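Local coordinates for 3-keto-5-aminohexanoate cleavage protein (Archaeoglobus fulgidus, PDB 3LOT) that probably acts as a zinc-dependent 3-keto-5-aminohexanoate cleavage enzyme of the beta-keto acid cleavage family, built on a TIM barrel, at residues D[243-252]-D[279-290]. Numbering follows the deposited sequence.
Sequences QMPLGTLAVI and QVEKMVRIVKEL
Met-283, a selenomethionine, reaches across as a knob into a hole formed by Met-244, Gly-247, Thr-248 and Val-251. With CG trans to the backbone N (chi1 -174°) and a bend at chi2, its chain turns towards helix 243-252: SE comes 4.1 Å from SE of Met-244, also a selenomethionine, and CE lies 4.0 Å from CG2 of Val-251. The chain of Met-244 bends as well (chi2 -64°), and its CE ends at the backbone of the other helix, 3.4 Å from O of Gln-279, while CG and SE lie against the aliphatic run of Lys-282. Further along, CG2 of Ile-286 packs on Thr-248, 3.5 Å from OG1 and nearly as close to CG2. Just past the end of helix 276-289, CD1 of Leu-290 comes within 4.0 Å of both CG1 of Val-251 and CG1 of Ile-252.

These are two neighbouring outer helices of the TIM barrel, running roughly parallel at a 35° crossing, the axes of the two segments 10.6 Å apart at closest approach. Strand 256-259, which lies between them in the sequence, touches Met-283 through Val-257 and Val-259. At the end nearer the zinc site, the amides of Gln-243 and Gln-279 stand almost perpendicular without hydrogen-bonding each other; NE2 of Gln-279 instead donates to O of Ser-264 and of Tyr-266, which holds that amide in place.

Behind the first shell, OG1 of Thr-248 bonds back to O of Met-244 at 2.8 Å, on the opposite face of that carbonyl from Thr-248 N, which restrains chi1 of Thr-248 and puts CG2 against Ile-286, with Leu-290 a little farther off. The second subunit closes the outer side: Thr-248 meets its counterpart there, and Lys-282 NZ forms a salt bridge with Glu-289 of that subunit.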
loop_
_atom_site.group_PDB
_atom_site.type_symbol
_atom_site.label_atom_id
_atom_site.label_comp_id
_atom_site.label_asym_id
_atom_site.label_seq_id
_atom_site.Cartn_x
_atom_site.Cartn_y
_atom_site.Cartn_z
ATOM N N GLN D 243 20.434 -0.544 -8.290
ATOM C CA GLN D 243 20.569 0.684 -9.065
ATOM C C GLN D 243 19.704 0.648 -10.329
ATOM O O GLN D 243 18.922 1.565 -10.569
ATOM C CB GLN D 243 22.034 0.952 -9.432
ATOM C CG GLN D 243 22.248 2.219 -10.284
ATOM C CD GLN D 243 23.723 2.537 -10.493
ATOM O OE1 GLN D 243 24.277 3.428 -9.846
ATOM N NE2 GLN D 243 24.366 1.756 -11.315
HETATM N N MSE D 244 19.846 -0.399 -11.131
HETATM C CA MSE D 244 19.135 -0.431 -12.426
HETATM C C MSE D 244 17.653 -0.822 -12.266
HETATM O O MSE D 244 16.776 -0.175 -12.851
HETATM C CB MSE D 244 19.877 -1.284 -13.445
HETATM C CG MSE D 244 21.259 -0.765 -13.848
HETATM SE SE MSE D 244 21.181 0.935 -14.762
HETATM C CE MSE D 244 23.109 1.376 -14.642
ATOM N N PRO D 245 17.343 -1.869 -11.473
ATOM C CA PRO D 245 15.936 -2.272 -11.283
ATOM C C PRO D 245 15.062 -1.153 -10.667
ATOM O O PRO D 245 13.976 -0.786 -11.217
ATOM C CB PRO D 245 16.034 -3.476 -10.322
ATOM C CG PRO D 245 17.357 -4.003 -10.531
ATOM C CD PRO D 245 18.257 -2.802 -10.804
ATOM N N LEU D 246 15.543 -0.566 -9.581
ATOM C CA LEU D 246 14.766 0.484 -8.934
ATOM C C LEU D 246 14.797 1.778 -9.760
ATOM O O LEU D 246 13.817 2.519 -9.812
ATOM C CB LEU D 246 15.241 0.714 -7.497
ATOM C CG LEU D 246 15.190 -0.509 -6.607
ATOM C CD1 LEU D 246 15.458 -0.124 -5.151
ATOM C CD2 LEU D 246 13.820 -1.162 -6.733
ATOM N N GLY D 247 15.908 2.052 -10.426
ATOM C CA GLY D 247 15.913 3.191 -11.325
ATOM C C GLY D 247 14.889 3.084 -12.451
ATOM O O GLY D 247 14.236 4.061 -12.795
ATOM N N THR D 248 14.792 1.891 -13.038
ATOM C CA THR D 248 13.741 1.547 -14.009
ATOM C C THR D 248 12.301 1.651 -13.431
ATOM O O THR D 248 11.432 2.246 -14.069
ATOM C CB THR D 248 13.993 0.168 -14.671
ATOM O OG1 THR D 248 15.337 0.132 -15.178
ATOM C CG2 THR D 248 13.004 -0.113 -15.815
ATOM N N LEU D 249 12.074 1.123 -12.224
ATOM C CA LEU D 249 10.839 1.353 -11.484
ATOM C C LEU D 249 10.476 2.857 -11.431
ATOM O O LEU D 249 9.343 3.257 -11.754
ATOM C CB LEU D 249 10.960 0.790 -10.066
ATOM C CG LEU D 249 9.794 0.979 -9.108
ATOM C CD1 LEU D 249 8.476 0.293 -9.688
ATOM C CD2 LEU D 249 10.168 0.398 -7.709
ATOM N N ALA D 250 11.445 3.664 -11.035
ATOM C CA ALA D 250 11.248 5.121 -10.911
ATOM C C ALA D 250 10.737 5.684 -12.230
ATOM O O ALA D 250 9.737 6.387 -12.243
ATOM C CB ALA D 250 12.527 5.831 -10.465
ATOM N N VAL D 251 11.398 5.348 -13.340
ATOM C CA VAL D 251 10.979 5.837 -14.658
ATOM C C VAL D 251 9.562 5.388 -15.001
ATOM O O VAL D 251 8.776 6.154 -15.547
ATOM C CB VAL D 251 11.997 5.462 -15.759
ATOM C CG1 VAL D 251 11.450 5.777 -17.162
ATOM C CG2 VAL D 251 13.287 6.247 -15.533
ATOM N N ILE D 252 9.232 4.138 -14.668
ATOM C CA ILE D 252 7.913 3.606 -14.936
ATOM C C ILE D 252 6.875 4.442 -14.125
ATOM O O ILE D 252 5.751 4.680 -14.580
ATOM C CB ILE D 252 7.848 2.099 -14.580
ATOM C CG1 ILE D 252 8.642 1.281 -15.612
ATOM C CG2 ILE D 252 6.386 1.586 -14.507
ATOM C CD1 ILE D 252 8.976 -0.090 -15.157
ATOM N N GLN D 279 27.267 2.974 -16.966
ATOM C CA GLN D 279 25.982 2.928 -16.279
ATOM C C GLN D 279 25.009 3.942 -16.886
ATOM O O GLN D 279 23.822 3.658 -17.042
ATOM C CB GLN D 279 26.186 3.236 -14.791
ATOM C CG GLN D 279 26.856 2.121 -13.999
ATOM C CD GLN D 279 27.167 2.524 -12.549
ATOM O OE1 GLN D 279 27.008 3.686 -12.172
ATOM N NE2 GLN D 279 27.581 1.562 -11.740
ATOM N N VAL D 280 25.494 5.134 -17.209
ATOM C CA VAL D 280 24.640 6.116 -17.893
ATOM C C VAL D 280 24.122 5.582 -19.234
ATOM O O VAL D 280 22.944 5.674 -19.507
ATOM C CB VAL D 280 25.336 7.464 -18.092
ATOM C CG1 VAL D 280 24.452 8.406 -18.939
ATOM C CG2 VAL D 280 25.683 8.062 -16.748
ATOM N N GLU D 281 25.005 4.996 -20.058
ATOM C CA GLU D 281 24.592 4.413 -21.344
ATOM C C GLU D 281 23.518 3.350 -21.170
ATOM O O GLU D 281 22.564 3.319 -21.931
ATOM C CB GLU D 281 25.781 3.819 -22.092
ATOM C CG GLU D 281 26.769 4.877 -22.454
ATOM C CD GLU D 281 28.159 4.371 -22.872
ATOM O OE1 GLU D 281 28.507 3.179 -22.717
ATOM O OE2 GLU D 281 28.906 5.217 -23.401
ATOM N N LYS D 282 23.687 2.498 -20.168
ATOM C CA LYS D 282 22.684 1.447 -19.845
ATOM C C LYS D 282 21.316 2.021 -19.472
ATOM O O LYS D 282 20.273 1.583 -19.988
ATOM C CB LYS D 282 23.194 0.575 -18.711
ATOM C CG LYS D 282 22.257 -0.569 -18.303
ATOM C CD LYS D 282 23.018 -1.506 -17.376
ATOM C CE LYS D 282 22.305 -2.805 -17.159
ATOM N NZ LYS D 282 22.413 -3.614 -18.382
HETATM N N MSE D 283 21.320 3.022 -18.601
HETATM C CA MSE D 283 20.073 3.551 -18.112
HETATM C C MSE D 283 19.391 4.286 -19.265
HETATM O O MSE D 283 18.172 4.199 -19.400
HETATM C CB MSE D 283 20.291 4.465 -16.907
HETATM C CG MSE D 283 18.993 4.952 -16.253
HETATM SE SE MSE D 283 17.967 3.439 -15.482
HETATM C CE MSE D 283 16.450 3.904 -16.289
ATOM N N VAL D 284 20.170 4.952 -20.123
ATOM C CA VAL D 284 19.626 5.639 -21.327
ATOM C C VAL D 284 19.006 4.655 -22.312
ATOM O O VAL D 284 17.925 4.914 -22.851
ATOM C CB VAL D 284 20.657 6.566 -22.016
ATOM C CG1 VAL D 284 20.137 7.105 -23.377
ATOM C CG2 VAL D 284 21.027 7.774 -21.064
ATOM N N ARG D 285 19.635 3.492 -22.493
ATOM C CA ARG D 285 19.020 2.445 -23.296
ATOM C C ARG D 285 17.654 2.040 -22.742
ATOM O O ARG D 285 16.709 1.879 -23.516
ATOM C CB ARG D 285 19.942 1.233 -23.397
ATOM C CG ARG D 285 21.129 1.464 -24.339
ATOM C CD ARG D 285 21.783 0.153 -24.720
ATOM N NE ARG D 285 22.348 -0.540 -23.568
ATOM C CZ ARG D 285 23.572 -0.340 -23.063
ATOM N NH1 ARG D 285 24.409 0.546 -23.579
ATOM N NH2 ARG D 285 23.965 -1.036 -22.014
ATOM N N ILE D 286 17.540 1.892 -21.418
ATOM C CA ILE D 286 16.280 1.455 -20.813
ATOM C C ILE D 286 15.242 2.581 -20.943
ATOM O O ILE D 286 14.099 2.354 -21.323
ATOM C CB ILE D 286 16.515 1.085 -19.306
ATOM C CG1 ILE D 286 17.417 -0.167 -19.208
ATOM C CG2 ILE D 286 15.185 0.889 -18.563
ATOM C CD1 ILE D 286 17.936 -0.406 -17.754
ATOM N N VAL D 287 15.646 3.806 -20.643
ATOM C CA VAL D 287 14.749 4.941 -20.777
ATOM C C VAL D 287 14.175 4.955 -22.209
ATOM O O VAL D 287 13.004 5.185 -22.409
ATOM C CB VAL D 287 15.488 6.278 -20.471
ATOM C CG1 VAL D 287 14.753 7.496 -21.039
ATOM C CG2 VAL D 287 15.720 6.418 -18.952
ATOM N N LYS D 288 15.007 4.702 -23.208
ATOM C CA LYS D 288 14.546 4.756 -24.579
ATOM C C LYS D 288 13.642 3.584 -24.961
ATOM O O LYS D 288 12.688 3.775 -25.731
ATOM C CB LYS D 288 15.735 4.890 -25.542
ATOM C CG LYS D 288 16.371 6.277 -25.506
ATOM C CD LYS D 288 17.623 6.315 -26.411
ATOM C CE LYS D 288 18.333 7.680 -26.406
ATOM N NZ LYS D 288 19.621 7.547 -27.154
ATOM N N GLU D 289 13.907 2.386 -24.431
ATOM C CA GLU D 289 12.975 1.294 -24.650
ATOM C C GLU D 289 11.589 1.607 -24.101
ATOM O O GLU D 289 10.588 1.191 -24.674
ATOM C CB GLU D 289 13.470 -0.033 -24.052
ATOM C CG GLU D 289 14.621 -0.636 -24.788
ATOM C CD GLU D 289 14.328 -1.055 -26.236
ATOM O OE1 GLU D 289 13.182 -0.999 -26.725
ATOM O OE2 GLU D 289 15.299 -1.455 -26.897
ATOM N N LEU D 290 11.530 2.365 -23.023
ATOM C CA LEU D 290 10.251 2.718 -22.448
ATOM C C LEU D 290 9.634 3.937 -23.129
ATOM O O LEU D 290 8.705 4.486 -22.607
ATOM C CB LEU D 290 10.397 2.935 -20.960
ATOM C CG LEU D 290 10.759 1.698 -20.129
ATOM C CD1 LEU D 290 11.069 2.127 -18.668
ATOM C CD2 LEU D 290 9.677 0.610 -20.209
#